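Local coordinates for superantigen-like protein (Staphylococcus aureus, PDB 4O1N) that probably promotes virulence as a secreted protease that cleaves host collagens and cytokines, at residues A[148-151]-A[152-155]. Numbering follows the deposited sequence.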
# COMPACT_ATOMS: atom_id res chain seq x y z
N ASP A 148 3.82 1.72 0.53
CA ASP A 148 4.53 2.15 -0.67
C ASP A 148 3.89 3.38 -1.32
O ASP A 148 4.56 4.41 -1.54
CB ASP A 148 4.60 1.02 -1.69
CG ASP A 148 5.22 1.46 -2.98
OD1 ASP A 148 6.35 2.00 -2.90
OD2 ASP A 148 4.58 1.28 -4.05
N TYR A 149 2.59 3.28 -1.60
CA TYR A 149 1.90 4.37 -2.24
C TYR A 149 2.02 5.62 -1.40
O TYR A 149 2.46 6.62 -1.91
CB TYR A 149 0.42 4.06 -2.53
CG TYR A 149 -0.30 5.18 -3.30
CD1 TYR A 149 -0.38 5.18 -4.69
CD2 TYR A 149 -0.85 6.26 -2.62
CE1 TYR A 149 -0.99 6.21 -5.37
CE2 TYR A 149 -1.47 7.31 -3.28
CZ TYR A 149 -1.54 7.27 -4.65
OH TYR A 149 -2.18 8.31 -5.28
N ARG A 150 1.68 5.56 -0.12
CA ARG A 150 1.56 6.78 0.69
C ARG A 150 2.89 7.46 0.94
O ARG A 150 2.94 8.69 1.02
CB ARG A 150 0.86 6.50 2.01
CG ARG A 150 -0.56 5.96 1.83
CD ARG A 150 -1.66 6.96 2.16
NE ARG A 150 -2.23 7.62 1.01
CZ ARG A 150 -3.49 7.54 0.59
NH1 ARG A 150 -4.40 6.79 1.17
NH2 ARG A 150 -3.86 8.24 -0.46
N LEU A 151 3.97 6.67 1.04
CA LEU A 151 5.29 7.26 1.27
C LEU A 151 5.70 7.94 -0.02
O LEU A 151 6.23 9.04 0.01
CB LEU A 151 6.29 6.21 1.69
CG LEU A 151 5.97 5.64 3.06
CD1 LEU A 151 6.66 4.30 3.33
CD2 LEU A 151 6.38 6.63 4.13
N ARG A 152 5.44 7.30 -1.16
CA ARG A 152 5.85 7.91 -2.42
C ARG A 152 5.05 9.16 -2.69
O ARG A 152 5.61 10.17 -3.14
CB ARG A 152 5.75 6.95 -3.57
CG ARG A 152 6.73 5.79 -3.48
CD ARG A 152 6.92 5.08 -4.82
NE ARG A 152 7.30 3.67 -4.63
CZ ARG A 152 8.01 2.93 -5.49
NH1 ARG A 152 8.47 3.44 -6.62
NH2 ARG A 152 8.27 1.67 -5.20
N GLU A 153 3.77 9.12 -2.37
CA GLU A 153 2.91 10.29 -2.46
C GLU A 153 3.55 11.43 -1.70
O GLU A 153 3.67 12.52 -2.24
CB GLU A 153 1.51 10.01 -1.88
CG GLU A 153 0.63 11.26 -1.77
CD GLU A 153 -0.83 10.97 -1.38
OE1 GLU A 153 -1.08 10.19 -0.45
OE2 GLU A 153 -1.73 11.56 -2.00
N ARG A 154 4.01 11.18 -0.47
CA ARG A 154 4.63 12.25 0.26
C ARG A 154 5.96 12.75 -0.31
O ARG A 154 6.18 13.97 -0.35
CB ARG A 154 4.81 11.93 1.73
CG ARG A 154 4.76 13.23 2.50
CD ARG A 154 5.53 13.23 3.79
NE ARG A 154 4.67 12.77 4.84
CZ ARG A 154 4.60 13.29 6.04
NH1 ARG A 154 5.32 14.35 6.38
NH2 ARG A 154 3.77 12.72 6.92
N ALA A 155 6.83 11.85 -0.73
CA ALA A 155 8.11 12.23 -1.35
C ALA A 155 7.86 13.02 -2.63
O ALA A 155 8.62 13.98 -2.95
CB ALA A 155 8.96 11.00 -1.64
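Asp148 and Arg152, one turn apart on a helix, form a buried salt bridge. Arg152 NE donates to Asp148 OD1 at 2.6 Å, on the syn side of the carboxylate and close to the guanidinium plane. A weak second bond reaches the same OD1 from Arg152 NH2 at 3.0 Å, bent to 131°. One oxygen thus meets two N-H groups, while the carboxylate stands almost perpendicular to the guanidinium, at 86°. The Arg152 chain runs extended from CG to NE, which carries the guanidinium out to the acid. The other polar ends are also satisfied: Asp148 OD2 by Tyr31 OH, Arg152 NH1 by Gln187 O and Tyr162 OH. Arg152 NH2 has a further weak bond to Asp184 O.

A second ion pair joins Arg150 to Glu153, three positions further on. Arg150 NE approaches Glu153 OE1 almost in line with the C-O bond, at 3.2 Å. Arg150 NH2 adds a weak bond to Glu153 OE1 at 3.4 Å. Here the two flat groups are only 16° apart. Bends at chi2 and chi3 bring the arginine alongside the extended glutamate. Arg150 NH1 has its own salt bridge with Glu37. Glu153 OE1 also sits obliquely to the Tyr149 ring, 4.1 Å from Tyr149 CE2. Tyr149 OH makes a weak hydrogen bond to Lys33 O.

The backbone supplies regular i to i+4 bonds, such as Glu153 N to Tyr149 O at 2.9 Å.

All of this lies on helix 144-159 of the beta-grasp domain. Asp148 and Arg152 touch Ile183 of strand 180-183, an outer strand of the five-stranded sheet. Arg152 and Tyr149 also touch Tyr31 of helix 24-31, and Tyr149 and Arg150 pack on Phe86 of strand 83-87, in the OB-fold domain.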